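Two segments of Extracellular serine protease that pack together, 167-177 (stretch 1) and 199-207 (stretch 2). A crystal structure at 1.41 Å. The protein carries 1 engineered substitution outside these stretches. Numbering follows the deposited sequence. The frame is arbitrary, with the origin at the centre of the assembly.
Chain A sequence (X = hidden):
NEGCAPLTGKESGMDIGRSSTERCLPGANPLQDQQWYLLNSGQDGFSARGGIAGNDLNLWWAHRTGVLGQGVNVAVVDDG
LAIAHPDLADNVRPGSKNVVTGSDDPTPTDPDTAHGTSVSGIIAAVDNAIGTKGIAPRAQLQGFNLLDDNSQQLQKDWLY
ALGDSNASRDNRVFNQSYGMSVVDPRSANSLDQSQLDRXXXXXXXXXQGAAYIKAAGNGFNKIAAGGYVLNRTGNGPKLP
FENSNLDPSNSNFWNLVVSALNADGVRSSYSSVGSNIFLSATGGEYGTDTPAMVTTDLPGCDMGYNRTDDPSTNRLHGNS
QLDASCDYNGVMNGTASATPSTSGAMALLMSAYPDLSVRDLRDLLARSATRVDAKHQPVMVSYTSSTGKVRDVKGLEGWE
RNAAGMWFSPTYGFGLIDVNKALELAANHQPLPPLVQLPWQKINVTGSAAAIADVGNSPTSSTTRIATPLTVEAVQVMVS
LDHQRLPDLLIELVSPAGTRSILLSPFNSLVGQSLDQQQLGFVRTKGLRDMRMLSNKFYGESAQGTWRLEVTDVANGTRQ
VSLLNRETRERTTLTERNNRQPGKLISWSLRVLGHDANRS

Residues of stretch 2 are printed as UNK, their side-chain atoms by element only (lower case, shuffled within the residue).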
# COMPACT_ATOMS: atom_id res chain seq x y z
N ALA A 167 -20.95 5.86 9.75
CA ALA A 167 -19.87 6.20 10.66
C ALA A 167 -18.63 6.70 9.91
O ALA A 167 -18.00 7.68 10.32
CB ALA A 167 -19.54 5.01 11.55
N SER A 168 -18.27 6.01 8.83
CA SER A 168 -16.98 6.30 8.18
C SER A 168 -17.04 7.13 6.90
O SER A 168 -15.99 7.56 6.41
CB SER A 168 -16.18 5.01 7.94
OG SER A 168 -16.73 4.26 6.87
N ARG A 169 -18.26 7.40 6.41
CA ARG A 169 -18.41 8.06 5.11
C ARG A 169 -17.82 9.47 5.08
O ARG A 169 -17.33 9.91 4.04
CB ARG A 169 -19.88 8.07 4.64
CG ARG A 169 -20.85 8.86 5.51
CD ARG A 169 -22.28 8.80 4.97
NE ARG A 169 -22.85 7.45 5.07
CZ ARG A 169 -23.01 6.61 4.06
NH1 ARG A 169 -22.67 6.96 2.82
NH2 ARG A 169 -23.52 5.41 4.27
N ASP A 170 -17.83 10.16 6.22
CA ASP A 170 -17.41 11.55 6.29
C ASP A 170 -15.97 11.75 6.73
O ASP A 170 -15.59 12.83 7.16
CB ASP A 170 -18.36 12.37 7.16
CG ASP A 170 -18.39 11.89 8.60
OD1 ASP A 170 -17.99 10.73 8.88
OD2 ASP A 170 -18.84 12.69 9.46
N ASN A 171 -15.16 10.71 6.60
CA ASN A 171 -13.72 10.90 6.69
C ASN A 171 -13.18 11.45 5.39
O ASN A 171 -13.66 11.10 4.31
CB ASN A 171 -13.01 9.59 7.02
CG ASN A 171 -13.28 9.16 8.43
OD1 ASN A 171 -12.82 9.80 9.38
ND2 ASN A 171 -14.04 8.09 8.58
N ARG A 172 -12.19 12.34 5.50
CA ARG A 172 -11.48 12.83 4.33
C ARG A 172 -10.13 12.14 4.10
O ARG A 172 -9.51 12.36 3.06
CB ARG A 172 -11.28 14.34 4.37
CG ARG A 172 -12.56 15.12 4.06
CD ARG A 172 -12.26 16.51 3.51
NE ARG A 172 -11.77 16.41 2.13
CZ ARG A 172 -11.08 17.35 1.49
NH1 ARG A 172 -10.77 18.51 2.08
NH2 ARG A 172 -10.68 17.12 0.24
N VAL A 173 -9.67 11.31 5.05
CA VAL A 173 -8.44 10.53 4.86
C VAL A 173 -8.71 9.13 5.39
O VAL A 173 -9.23 8.96 6.49
CB VAL A 173 -7.22 11.16 5.59
CG1 VAL A 173 -5.98 10.36 5.30
CG2 VAL A 173 -7.02 12.61 5.16
N PHE A 174 -8.37 8.12 4.59
CA PHE A 174 -8.41 6.72 5.04
C PHE A 174 -7.01 6.18 5.08
O PHE A 174 -6.38 6.00 4.04
CB PHE A 174 -9.31 5.88 4.13
CG PHE A 174 -10.76 6.23 4.23
CD1 PHE A 174 -11.31 7.20 3.41
CD2 PHE A 174 -11.57 5.60 5.17
CE1 PHE A 174 -12.67 7.55 3.53
CE2 PHE A 174 -12.92 5.94 5.30
CZ PHE A 174 -13.47 6.91 4.47
N ASN A 175 -6.52 5.96 6.29
CA ASN A 175 -5.17 5.45 6.49
C ASN A 175 -5.13 3.93 6.49
O ASN A 175 -5.78 3.30 7.32
CB ASN A 175 -4.61 5.98 7.81
CG ASN A 175 -3.16 5.64 8.00
OD1 ASN A 175 -2.29 6.47 7.74
ND2 ASN A 175 -2.88 4.41 8.43
N GLN A 176 -4.39 3.36 5.53
CA GLN A 176 -4.29 1.90 5.38
C GLN A 176 -2.84 1.44 5.49
O GLN A 176 -2.14 1.26 4.48
CB GLN A 176 -4.87 1.45 4.05
CG GLN A 176 -6.28 1.90 3.82
CD GLN A 176 -6.64 1.71 2.38
OE1 GLN A 176 -7.19 0.67 1.99
NE2 GLN A 176 -6.22 2.67 1.55
N SER A 177 -2.39 1.29 6.73
CA SER A 177 -1.02 0.87 7.03
C SER A 177 -0.88 -0.65 6.93
O SER A 177 -0.34 -1.30 7.84
CB SER A 177 -0.61 1.35 8.42
OG SER A 177 -0.37 2.75 8.41
N UNK A 199 -16.23 1.78 -4.22
CA UNK A 199 -16.40 2.61 -3.04
C UNK A 199 -15.33 3.70 -2.98
O UNK A 199 -15.62 4.87 -2.71
c UNK A 199 -16.35 1.76 -1.77
c UNK A 199 -17.70 3.27 -0.27
c UNK A 199 -16.13 1.55 0.72
c UNK A 199 -16.38 2.51 -0.44
N UNK A 200 -14.08 3.31 -3.21
CA UNK A 200 -12.97 4.27 -3.12
C UNK A 200 -13.15 5.35 -4.18
O UNK A 200 -12.83 6.51 -3.93
c UNK A 200 -10.01 1.16 -0.10
c UNK A 200 -11.94 2.09 -1.25
c UNK A 200 -9.18 1.82 -0.99
c UNK A 200 -11.39 1.31 -0.22
c UNK A 200 -11.61 3.58 -3.32
c UNK A 200 -9.73 2.60 -2.00
c UNK A 200 -11.10 2.76 -2.15
N UNK A 201 -13.61 4.97 -5.37
CA UNK A 201 -13.86 5.94 -6.44
C UNK A 201 -14.91 6.96 -6.00
O UNK A 201 -14.71 8.17 -6.14
c UNK A 201 -14.94 5.56 -10.18
c UNK A 201 -14.29 5.23 -7.73
c UNK A 201 -14.70 6.21 -8.83
o UNK A 201 -14.78 4.33 -10.32
o UNK A 201 -15.30 6.30 -11.11
N UNK A 202 -16.02 6.47 -5.45
CA UNK A 202 -17.09 7.37 -5.04
C UNK A 202 -16.64 8.30 -3.92
O UNK A 202 -16.98 9.48 -3.90
c UNK A 202 -18.31 6.56 -4.62
c UNK A 202 -19.00 5.93 -5.79
c UNK A 202 -19.26 6.92 -6.93
n UNK A 202 -18.96 6.51 -8.16
o UNK A 202 -19.76 8.04 -6.71
N UNK A 203 -15.86 7.76 -2.99
CA UNK A 203 -15.36 8.52 -1.86
C UNK A 203 -14.30 9.54 -2.25
O UNK A 203 -14.20 10.61 -1.65
n UNK A 203 -15.96 8.12 2.12
o UNK A 203 -17.65 8.46 0.69
c UNK A 203 -15.95 6.91 0.02
c UNK A 203 -14.83 7.57 -0.79
c UNK A 203 -16.60 7.89 0.98
N UNK A 204 -13.48 9.20 -3.24
CA UNK A 204 -12.43 10.11 -3.70
C UNK A 204 -13.01 11.28 -4.49
O UNK A 204 -12.63 12.44 -4.28
o UNK A 204 -10.74 8.36 -3.77
c UNK A 204 -11.38 9.38 -4.55
c UNK A 204 -10.31 10.35 -5.07
N UNK A 205 -13.94 10.98 -5.40
CA UNK A 205 -14.40 11.99 -6.38
C UNK A 205 -15.56 12.89 -5.95
O UNK A 205 -15.97 13.76 -6.71
c UNK A 205 -13.83 10.06 -9.72
c UNK A 205 -14.69 11.32 -7.73
c UNK A 205 -13.46 10.69 -8.40
c UNK A 205 -12.28 11.67 -8.57
N UNK A 206 -16.04 12.75 -4.73
CA UNK A 206 -17.16 13.58 -4.28
C UNK A 206 -16.67 14.93 -3.76
O UNK A 206 -15.48 15.17 -3.63
c UNK A 206 -17.05 12.56 -1.99
n UNK A 206 -17.67 11.31 1.51
c UNK A 206 -17.93 12.86 -3.19
c UNK A 206 -16.96 11.83 0.32
c UNK A 206 -17.80 11.85 -0.92
N UNK A 207 -17.62 15.82 -3.46
CA UNK A 207 -17.30 17.03 -2.72
C UNK A 207 -16.70 16.65 -1.36
O UNK A 207 -17.14 15.68 -0.73
c UNK A 207 -18.55 17.88 -2.52
O HOH W 1 -15.60 12.61 3.15

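Position 199 carries four side-chain carbons, forked at the second. Its CA-to-CB bond points toward stretch 1, yet the side chain makes no contact; the branching identifies Leu199.

Position 200 has seven carbons, one followed by a ring of six. The bond from CA to CB runs sideways, but the end of the side chain comes nearer to stretch 1, where a ring carbon lies 3.5 Å from Gln176 OE1. A six-carbon ring with no further atom is Phe200, and the carbon is CZ. The oxygen sits at the ring edge, near its plane, where the weakly positive C-H groups suit a carbonyl.

At position 201, three carbons end in two oxygens, a carboxylate that is out of reach of stretch 1: Glu201. Position 202 has three carbons, the third bearing one oxygen and one nitrogen. This amide, Gln202, is exposed and also remote.

Position 203 repeats the same atoms, but points toward stretch 1. Its nitrogen lies 3.0 Å from Arg169 O and 3.6 Å from Phe174 CE1. The residue is Gln203. The bond from Gln203 NE2 to Arg169 O is nearly straight, with an angle of 170° at the hydrogen, and the amide nitrogen lies at the edge of the Phe174 ring, near its plane.

One carbon carrying an oxygen and a second carbon marks position 204 as Thr204. It faces no part of stretch 1; instead Thr204 OG1 donates to Phe200 O (2.8 Å), one turn back along the helix. Position 205, four carbons forked at the second, is Leu205, exposed and clear of the contact.

Position 206 has four carbons in a row ending in nitrogen, which reaches 2.9 Å from Arg169 O. Such a chain is Lys206. With chi1 at p and the other torsions t, it extends far enough to bring its end to stretch 1 although its CA-to-CB bond points sideways. The single side-chain carbon at position 207, directed away, gives Ala207.

The contact is small, burying 219 Å² in total, and centres on one carbonyl. Arg169 O, within the type I turn from Ser168 to Asn171, accepts from both Gln203 NE2 and Lys206 NZ. The two donors are themselves linked, since Lys206 NZ also donates to Gln203 OE1 (3.0 Å). Water 1 extends this network, accepting from Lys206 NZ (2.9 Å) and donating to Asn171 O (2.7 Å). Beyond the turn, the strand adds Phe174 and Gln176, whose side chains meet Gln203 and Phe200 respectively.

Stretch 2 199-207: LFEQQTLKA
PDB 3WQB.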